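Local coordinates for protein peptidoglycan D,D-transpeptidase FtsI (Burkholderia pseudomallei, PDB 6HZI) that probably cross-links peptide side chains of peptidoglycan as a penicillin-binding D,D-transpeptidase of cell-wall synthesis, at residues Y194-I197 against E202-P205; F209-N212 against P216-G219; A36-V41 against E45-V50; M141-G144 against G148-P151. All blocks are in the same frame, centred on the assembly; numbering follows the deposited sequence.

Contact 1. Residues Y194-I197 against E202-P205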
loop_
_atom_site.group_PDB
_atom_site.type_symbol
_atom_site.label_atom_id
_atom_site.label_comp_id
_atom_site.label_asym_id
_atom_site.label_seq_id
_atom_site.Cartn_x
_atom_site.Cartn_y
_atom_site.Cartn_z
ATOM N N TYR A 194 -0.745 2.934 -5.206
ATOM C CA TYR A 194 -1.345 3.885 -4.227
ATOM C C TYR A 194 -1.335 5.335 -4.774
ATOM O O TYR A 194 -2.192 6.098 -4.292
ATOM C CB TYR A 194 -0.691 3.774 -2.848
ATOM C CG TYR A 194 -1.364 2.779 -1.955
ATOM C CD1 TYR A 194 -1.200 1.428 -2.171
ATOM C CD2 TYR A 194 -2.165 3.161 -0.894
ATOM C CE1 TYR A 194 -1.837 0.472 -1.396
ATOM C CE2 TYR A 194 -2.823 2.224 -0.107
ATOM C CZ TYR A 194 -2.655 0.878 -0.372
ATOM O OH TYR A 194 -3.223 -0.104 0.362
ATOM N N THR A 195 -0.467 5.711 -5.733
ATOM C CA THR A 195 -0.534 7.060 -6.366
ATOM C C THR A 195 -1.879 7.207 -7.066
ATOM O O THR A 195 -2.340 8.329 -7.132
ATOM C CB THR A 195 0.598 7.429 -7.357
ATOM O OG1 THR A 195 0.504 6.729 -8.619
ATOM C CG2 THR A 195 1.964 7.247 -6.725
ATOM N N ALA A 196 -2.487 6.128 -7.544
ATOM C CA ALA A 196 -3.814 6.210 -8.204
ATOM C C ALA A 196 -4.914 6.569 -7.190
ATOM O O ALA A 196 -5.872 7.228 -7.571
ATOM C CB ALA A 196 -4.145 4.937 -8.927
ATOM N N ILE A 197 -4.811 6.097 -5.961
ATOM C CA ILE A 197 -5.723 6.548 -4.887
ATOM C C ILE A 197 -5.359 7.975 -4.508
ATOM O O ILE A 197 -6.260 8.736 -4.187
ATOM C CB ILE A 197 -5.654 5.634 -3.661
ATOM C CG1 ILE A 197 -6.164 4.240 -3.993
ATOM C CG2 ILE A 197 -6.423 6.242 -2.497
ATOM C CD1 ILE A 197 -5.740 3.216 -3.028
ATOM N N GLU A 202 -6.150 8.699 -10.998
ATOM C CA GLU A 202 -5.179 8.716 -12.119
ATOM C C GLU A 202 -3.887 8.021 -11.669
ATOM O O GLU A 202 -3.269 8.468 -10.696
ATOM C CB GLU A 202 -4.942 10.169 -12.512
ATOM C CG GLU A 202 -4.634 10.365 -13.980
ATOM C CD GLU A 202 -4.416 11.824 -14.365
ATOM O OE1 GLU A 202 -5.141 12.696 -13.775
ATOM O OE2 GLU A 202 -3.524 12.085 -15.244
ATOM N N LEU A 203 -3.484 6.977 -12.375
ATOM C CA LEU A 203 -2.177 6.282 -12.207
ATOM C C LEU A 203 -1.088 7.131 -12.870
ATOM O O LEU A 203 -1.035 7.217 -14.111
ATOM C CB LEU A 203 -2.261 4.900 -12.846
ATOM C CG LEU A 203 -1.039 4.020 -12.641
ATOM C CD1 LEU A 203 -0.962 3.594 -11.210
ATOM C CD2 LEU A 203 -1.062 2.793 -13.543
ATOM N N MET A 204 -0.270 7.768 -12.052
ATOM C CA MET A 204 0.849 8.615 -12.516
ATOM C C MET A 204 1.991 7.703 -12.918
ATOM O O MET A 204 2.180 6.609 -12.350
ATOM C CB MET A 204 1.254 9.582 -11.405
ATOM C CG MET A 204 0.116 10.551 -11.099
ATOM S SD MET A 204 -0.318 11.450 -12.623
ATOM C CE MET A 204 0.929 12.733 -12.598
ATOM N N PRO A 205 2.682 8.085 -14.016
ATOM C CA PRO A 205 3.952 7.464 -14.383
ATOM C C PRO A 205 4.938 7.776 -13.251
ATOM O O PRO A 205 5.052 8.924 -12.840
ATOM C CB PRO A 205 4.380 8.141 -15.698
ATOM C CG PRO A 205 3.162 8.929 -16.139
ATOM C CD PRO A 205 2.336 9.207 -14.902
#

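Contact 2. Residues F209-N212 against P216-G219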
loop_
_atom_site.group_PDB
_atom_site.type_symbol
_atom_site.label_atom_id
_atom_site.label_comp_id
_atom_site.label_asym_id
_atom_site.label_seq_id
_atom_site.Cartn_x
_atom_site.Cartn_y
_atom_site.Cartn_z
ATOM N N PHE A 209 13.122 10.870 -12.971
ATOM C CA PHE A 209 13.489 12.122 -13.683
ATOM C C PHE A 209 12.428 13.183 -13.434
ATOM O O PHE A 209 11.257 12.835 -13.298
ATOM C CB PHE A 209 13.628 11.884 -15.190
ATOM C CG PHE A 209 14.869 11.118 -15.572
ATOM C CD1 PHE A 209 14.872 9.741 -15.578
ATOM C CD2 PHE A 209 16.034 11.775 -15.894
ATOM C CE1 PHE A 209 16.026 9.037 -15.880
ATOM C CE2 PHE A 209 17.171 11.072 -16.257
ATOM C CZ PHE A 209 17.161 9.701 -16.245
ATOM N N LYS A 210 12.844 14.448 -13.374
ATOM C CA LYS A 210 11.920 15.596 -13.175
ATOM C C LYS A 210 11.061 15.732 -14.424
ATOM O O LYS A 210 11.543 15.427 -15.493
ATOM C CB LYS A 210 12.677 16.880 -12.851
ATOM C CG LYS A 210 13.285 16.863 -11.468
ATOM C CD LYS A 210 13.505 18.206 -10.864
ATOM C CE LYS A 210 14.194 18.088 -9.521
ATOM N NZ LYS A 210 14.641 19.407 -9.012
ATOM N N THR A 211 9.794 16.038 -14.227
ATOM C CA THR A 211 8.772 16.264 -15.270
ATOM C C THR A 211 8.785 17.742 -15.670
ATOM O O THR A 211 9.375 18.533 -14.924
ATOM C CB THR A 211 7.439 15.815 -14.675
ATOM O OG1 THR A 211 7.086 16.562 -13.489
ATOM C CG2 THR A 211 7.517 14.339 -14.357
ATOM N N ASN A 212 8.126 18.098 -16.777
ATOM C CA ASN A 212 7.953 19.498 -17.273
ATOM C C ASN A 212 6.626 20.055 -16.781
ATOM O O ASN A 212 5.614 19.348 -16.976
ATOM C CB ASN A 212 7.854 19.582 -18.802
ATOM C CG ASN A 212 9.088 19.052 -19.495
ATOM O OD1 ASN A 212 9.723 18.089 -19.047
ATOM N ND2 ASN A 212 9.441 19.696 -20.590
ATOM N N PRO A 216 2.497 18.597 -18.191
ATOM C CA PRO A 216 2.503 17.892 -16.905
ATOM C C PRO A 216 2.233 16.412 -17.160
ATOM O O PRO A 216 1.559 16.061 -18.119
ATOM C CB PRO A 216 1.403 18.561 -16.054
ATOM C CG PRO A 216 1.095 19.871 -16.778
ATOM C CD PRO A 216 1.441 19.627 -18.239
ATOM N N PRO A 217 2.780 15.481 -16.356
ATOM C CA PRO A 217 2.568 14.051 -16.603
ATOM C C PRO A 217 1.077 13.718 -16.423
ATOM O O PRO A 217 0.358 14.436 -15.720
ATOM C CB PRO A 217 3.431 13.311 -15.568
ATOM C CG PRO A 217 4.312 14.400 -14.992
ATOM C CD PRO A 217 3.579 15.728 -15.153
ATOM N N THR A 218 0.653 12.663 -17.106
ATOM C CA THR A 218 -0.756 12.207 -17.222
ATOM C C THR A 218 -0.716 10.686 -17.293
ATOM O O THR A 218 0.343 10.113 -17.697
ATOM C CB THR A 218 -1.447 12.833 -18.443
ATOM O OG1 THR A 218 -0.661 12.461 -19.581
ATOM C CG2 THR A 218 -1.589 14.344 -18.349
ATOM N N GLY A 219 -1.787 10.041 -16.851
ATOM C CA GLY A 219 -1.831 8.570 -16.800
ATOM C C GLY A 219 -3.246 8.088 -17.022
ATOM O O GLY A 219 -4.190 8.865 -16.954
#

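Contact 3. Residues A36-V41 against E45-V50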
loop_
_atom_site.group_PDB
_atom_site.type_symbol
_atom_site.label_atom_id
_atom_site.label_comp_id
_atom_site.label_asym_id
_atom_site.label_seq_id
_atom_site.Cartn_x
_atom_site.Cartn_y
_atom_site.Cartn_z
ATOM N N ALA A 36 12.291 1.445 1.307
ATOM C CA ALA A 36 11.369 2.577 1.453
ATOM C C ALA A 36 11.525 3.548 0.277
ATOM O O ALA A 36 12.607 3.585 -0.334
ATOM C CB ALA A 36 11.601 3.210 2.798
ATOM N N MET A 37 10.458 4.286 -0.038
ATOM C CA MET A 37 10.466 5.267 -1.139
ATOM C C MET A 37 9.342 6.291 -0.954
ATOM O O MET A 37 8.338 5.968 -0.288
ATOM C CB MET A 37 10.343 4.546 -2.496
ATOM C CG MET A 37 8.968 4.001 -2.820
ATOM S SD MET A 37 8.912 3.106 -4.378
ATOM C CE MET A 37 9.022 4.461 -5.554
ATOM N N VAL A 38 9.533 7.471 -1.539
ATOM C CA VAL A 38 8.594 8.614 -1.496
ATOM C C VAL A 38 8.361 9.031 -2.922
ATOM O O VAL A 38 9.364 9.186 -3.648
ATOM C CB VAL A 38 9.139 9.780 -0.659
ATOM C CG1 VAL A 38 8.096 10.879 -0.504
ATOM C CG2 VAL A 38 9.571 9.284 0.727
ATOM N N ILE A 39 7.090 9.188 -3.266
ATOM C CA ILE A 39 6.579 9.663 -4.579
ATOM C C ILE A 39 5.833 10.976 -4.365
ATOM O O ILE A 39 4.970 11.056 -3.444
ATOM C CB ILE A 39 5.636 8.619 -5.175
ATOM C CG1 ILE A 39 6.336 7.260 -5.252
ATOM C CG2 ILE A 39 5.140 9.116 -6.510
ATOM C CD1 ILE A 39 5.563 6.163 -5.986
ATOM N N ASP A 40 6.140 11.970 -5.195
ATOM C CA ASP A 40 5.376 13.232 -5.245
ATOM C C ASP A 40 4.088 12.924 -5.995
ATOM O O ASP A 40 4.154 12.439 -7.134
ATOM C CB ASP A 40 6.154 14.331 -5.966
ATOM C CG ASP A 40 5.348 15.596 -6.151
ATOM O OD1 ASP A 40 5.166 16.284 -5.161
ATOM O OD2 ASP A 40 4.917 15.865 -7.281
ATOM N N VAL A 41 2.960 13.203 -5.379
ATOM C CA VAL A 41 1.639 12.814 -5.925
ATOM C C VAL A 41 1.341 13.615 -7.179
ATOM O O VAL A 41 0.770 12.990 -8.058
ATOM C CB VAL A 41 0.537 12.989 -4.873
ATOM C CG1 VAL A 41 -0.841 12.846 -5.502
ATOM C CG2 VAL A 41 0.754 11.988 -3.737
ATOM N N GLU A 45 6.969 11.932 -9.541
ATOM C CA GLU A 45 8.431 11.941 -9.333
ATOM C C GLU A 45 8.784 11.164 -8.071
ATOM O O GLU A 45 8.163 11.360 -7.026
ATOM C CB GLU A 45 8.929 13.376 -9.191
ATOM C CG GLU A 45 8.781 14.183 -10.466
ATOM C CD GLU A 45 9.221 15.641 -10.383
ATOM O OE1 GLU A 45 9.721 16.043 -9.336
ATOM O OE2 GLU A 45 9.083 16.355 -11.385
ATOM N N VAL A 46 9.776 10.301 -8.159
ATOM C CA VAL A 46 10.354 9.613 -6.983
ATOM C C VAL A 46 11.256 10.609 -6.238
ATOM O O VAL A 46 12.295 11.031 -6.819
ATOM C CB VAL A 46 11.135 8.372 -7.427
ATOM C CG1 VAL A 46 11.823 7.665 -6.259
ATOM C CG2 VAL A 46 10.263 7.405 -8.210
ATOM N N LEU A 47 10.898 10.964 -4.997
ATOM C CA LEU A 47 11.700 11.904 -4.166
ATOM C C LEU A 47 12.767 11.098 -3.413
ATOM O O LEU A 47 13.834 11.662 -3.108
ATOM C CB LEU A 47 10.803 12.709 -3.209
ATOM C CG LEU A 47 9.675 13.491 -3.885
ATOM C CD1 LEU A 47 8.847 14.295 -2.864
ATOM C CD2 LEU A 47 10.289 14.393 -4.927
ATOM N N SER A 48 12.528 9.810 -3.160
ATOM C CA SER A 48 13.543 8.983 -2.487
ATOM C C SER A 48 13.315 7.544 -2.858
ATOM O O SER A 48 12.178 7.165 -3.207
ATOM C CB SER A 48 13.548 9.142 -0.981
ATOM O OG SER A 48 12.350 8.613 -0.407
ATOM N N LEU A 49 14.392 6.786 -2.763
ATOM C CA LEU A 49 14.388 5.374 -3.158
ATOM C C LEU A 49 15.553 4.735 -2.418
ATOM O O LEU A 49 16.702 5.101 -2.700
ATOM C CB LEU A 49 14.486 5.263 -4.683
ATOM C CG LEU A 49 14.360 3.833 -5.219
ATOM C CD1 LEU A 49 12.941 3.333 -5.126
ATOM C CD2 LEU A 49 14.816 3.764 -6.652
ATOM N N VAL A 50 15.230 3.898 -1.439
ATOM C CA VAL A 50 16.207 3.462 -0.427
ATOM C C VAL A 50 16.021 1.976 -0.162
ATOM O O VAL A 50 14.900 1.510 0.048
ATOM C CB VAL A 50 16.089 4.322 0.845
ATOM C CG1 VAL A 50 16.918 3.730 1.966
ATOM C CG2 VAL A 50 16.521 5.761 0.577
#

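Contact 4. Residues M141-G144 against G148-P151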
loop_
_atom_site.group_PDB
_atom_site.type_symbol
_atom_site.label_atom_id
_atom_site.label_comp_id
_atom_site.label_asym_id
_atom_site.label_seq_id
_atom_site.Cartn_x
_atom_site.Cartn_y
_atom_site.Cartn_z
ATOM N N MET A 141 -8.349 -4.531 -13.130
ATOM C CA MET A 141 -8.020 -3.424 -12.196
ATOM C C MET A 141 -6.559 -3.630 -11.739
ATOM O O MET A 141 -5.773 -2.670 -11.756
ATOM C CB MET A 141 -8.999 -3.355 -11.013
ATOM C CG MET A 141 -8.628 -2.320 -9.911
ATOM S SD MET A 141 -7.449 -3.013 -8.716
ATOM C CE MET A 141 -8.439 -4.164 -7.746
ATOM N N TYR A 142 -6.200 -4.858 -11.417
ATOM C CA TYR A 142 -4.809 -5.242 -11.051
ATOM C C TYR A 142 -3.847 -4.813 -12.168
ATOM O O TYR A 142 -2.797 -4.191 -11.915
ATOM C CB TYR A 142 -4.697 -6.744 -10.758
ATOM C CG TYR A 142 -5.442 -7.222 -9.530
ATOM C CD1 TYR A 142 -5.779 -6.370 -8.474
ATOM C CD2 TYR A 142 -5.800 -8.548 -9.416
ATOM C CE1 TYR A 142 -6.401 -6.831 -7.325
ATOM C CE2 TYR A 142 -6.417 -9.023 -8.275
ATOM C CZ TYR A 142 -6.725 -8.165 -7.231
ATOM O OH TYR A 142 -7.346 -8.668 -6.134
ATOM N N THR A 143 -4.234 -5.074 -13.403
ATOM C CA THR A 143 -3.420 -4.712 -14.577
ATOM C C THR A 143 -3.440 -3.179 -14.707
ATOM O O THR A 143 -2.363 -2.573 -14.868
ATOM C CB THR A 143 -3.852 -5.527 -15.805
ATOM O OG1 THR A 143 -3.534 -6.903 -15.561
ATOM C CG2 THR A 143 -3.086 -5.087 -17.025
ATOM N N GLY A 144 -4.590 -2.541 -14.547
ATOM C CA GLY A 144 -4.669 -1.071 -14.615
ATOM C C GLY A 144 -3.773 -0.385 -13.579
ATOM O O GLY A 144 -3.382 0.758 -13.828
ATOM N N GLY A 148 1.737 -7.095 -12.041
ATOM C CA GLY A 148 2.168 -8.079 -13.042
ATOM C C GLY A 148 3.075 -7.508 -14.131
ATOM O O GLY A 148 3.573 -8.315 -14.921
ATOM N N GLN A 149 3.311 -6.195 -14.180
ATOM C CA GLN A 149 4.174 -5.534 -15.206
ATOM C C GLN A 149 5.449 -4.963 -14.540
ATOM O O GLN A 149 5.327 -4.239 -13.527
ATOM C CB GLN A 149 3.346 -4.459 -15.905
ATOM C CG GLN A 149 2.099 -5.015 -16.591
ATOM C CD GLN A 149 0.962 -4.032 -16.440
ATOM O OE1 GLN A 149 0.838 -3.078 -17.204
ATOM N NE2 GLN A 149 0.131 -4.217 -15.420
ATOM N N ALA A 150 6.631 -5.311 -15.049
ATOM C CA ALA A 150 7.933 -4.768 -14.589
ATOM C C ALA A 150 7.889 -3.265 -14.812
ATOM O O ALA A 150 7.531 -2.817 -15.879
ATOM C CB ALA A 150 9.131 -5.366 -15.309
ATOM N N PRO A 151 8.176 -2.437 -13.793
ATOM C CA PRO A 151 8.298 -1.007 -14.014
ATOM C C PRO A 151 9.489 -0.726 -14.939
ATOM O O PRO A 151 10.520 -1.382 -14.809
ATOM C CB PRO A 151 8.606 -0.449 -12.626
ATOM C CG PRO A 151 8.142 -1.530 -11.682
ATOM C CD PRO A 151 8.382 -2.832 -12.398
#

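Contact 1. Residues Y194-I197 against E202-P205
A196 meets the returning chain through its CA-H and its methyl group. The CA-H points at the carbonyl oxygen of E202, with CA to O at 3.4 Å and an angle of 168° at the hydrogen, almost a straight line. The methyl group packs against L203, CB to CD1 4.1 Å. The L203 side chain sets out away from the helix, yet with CG anti to the backbone N (chi1 -175°) its CD1 branch still lies beside the alanine methyl. One residue earlier, T195 turns its hydroxyl to the same chain: OG1 stands 3.7 Å from M204 N and 4.1 Å from M204 CB, and the two side chains cross at about a right angle. The hydroxyl is already engaged, hydrogen-bonded to R192 O within its own helix. Further out, E202 OE2 takes the backbone N-H of G219 and L203 pairs through its backbone with P220. Y194, pointing away from this contact, gives its OH to I68 O and meets F72 edge-to-face. The contact is therefore mainly van der Waals, supplemented by one polarised C-H, while the T195 hydroxyl and the E202 carboxylate find their partners outside the two segments.

Contact 2. Residues F209-N212 against P216-G219
T211 and P217 form a small van der Waals contact across the neck of a surface loop, within the long irregular connection between helix 187-198 and helix 225-238 of the transpeptidase domain. The chain leaves through 209-212 and returns through 216-219, with P216 and P217 both in extended, polyproline-II-like conformation. The threonine side chain and the proline ring cross at about a right angle, and a chi1 of 60° sets the T211 methyl against the CG corner of the ring. T211 CG2 lies 3.3 Å from P217 CG, and T211 CB is 3.4 Å from that same carbon; both are short for carbon-carbon contact, so the exact fit is doubtful. The hydroxyl's hydrogen-bonding partner is E45 OE2, on the neighbouring hairpin, and K210 NZ makes a salt bridge with D6, so the outgoing arm is tied to other parts of the chain. P217 in turn rests on M204. Nearer the tip of the loop N212 O faces a proline nitrogen that has no hydrogen to give, and P216 CA instead approaches N212 O at 3.4 Å, with 135° at the hydrogen.

Contact 3. Residues A36-V41 against E45-V50
M37, L49, I39 and V46 share one face of this two-stranded antiparallel hairpin, and A36, V38, S48 and V50 share the other. On the first face M37 and L49 run alongside each other in the same direction, with M37 CB 3.9 Å from L49 CD1. The methionine bends at its last torsion (chi3 -73°), bringing CE within 4.2 Å of V46 CG2, where the two side chains cross at about a right angle. On the second face V38 CG2 presses close on S48 OG, a hydroxyl hydrogen-bonded to T18 OG1.

Backbone hydrogen bonds join the strands. A36 and V50 exchange a pair of them, and V38 N gives to S48 O from above the carbonyl plane, 42° out of it. V38 O accepts twice, from L47 N at 2.7 Å and from S48 N at 3.3 Å. This is a classic beta bulge, in which L47 and S48 together face V38 and the register shifts by one. Past it, D40 N bonds to E45 O at 2.8 Å, and L47 CD1 lies 4.1 Å from D40 CB. Close to the turn, D40 OD2 is taken by T43 OG1.

Strand 46-52 is an edge strand of the sheet within this chain, while strand 33-40 uses its other edge to pair with strand 290-297. The M37 and I39 face packs on helix 187-198, and the S48 and V50 face on helix 12-28, giving the layered core of the penicillin-binding transpeptidase fold.

Contact 4. Residues M141-G144 against G148-P151
Q149 extends its side chain toward T143, in the last turn of helix 135-144, and its amide does most of the touching. From CB, which points at the helix, CG swings to the side of the backbone N (chi1 -59°), and a bend at the second torsion then brings the amide to the helix. CD comes within 4.0 Å of T143 O, and OE1 is equally far from that oxygen. NE2, at the tip, closes the distance: it donates to T143 O at 3.0 Å, with an N-H...O angle of 169°. The bond meets the oxygen in the carbonyl plane, on a lone pair, and T143 O also lies almost in the amide plane of the glutamine, so both flat groups are well turned for it. The same nitrogen packs 3.7 Å from T143 CG2, the methyl that stands anti to the threonine N; threonine and glutamine side chains cross at about a right angle.

NE2 also donates to L147 O, which with T143 O grips the amide nitrogen twice and would limit its rotation. G148 turns the chain just before Q149 with a positive phi of 74°, a value that favours glycine. Q149 O accepts from Q189 NE2, and P151 packs on F188 and R192, both in helix 187-198. A side-chain amide thus binds a carbonyl in the last turn, at the C terminus of helix 135-144, where carbonyls lack the next N-H groups of the helix.

In the fold
From the N terminus, contact 3 comes first and closes the hairpin 36-50 at the margin of the sheet. Contact 4 follows, closing the short turn after helix 135-144. Contact 1 then folds the chain back on the end of helix 187-198, and contact 2 closes the surface loop beyond it. The four run in series, with none nested or crossed. In space they are interlinked: contact 1 touches the other three, its T195 packing on I39 of contact 3, L203 on G144 of contact 4, and segment 202-205 on segment 216-219 of contact 2. Segment 209-212 joins contact 2 to contact 3, whereas contact 4 touches neither. The edge hairpin 33-52, helix 187-198, the end of helix 135-144 and the connection 199-224 are thus tied together.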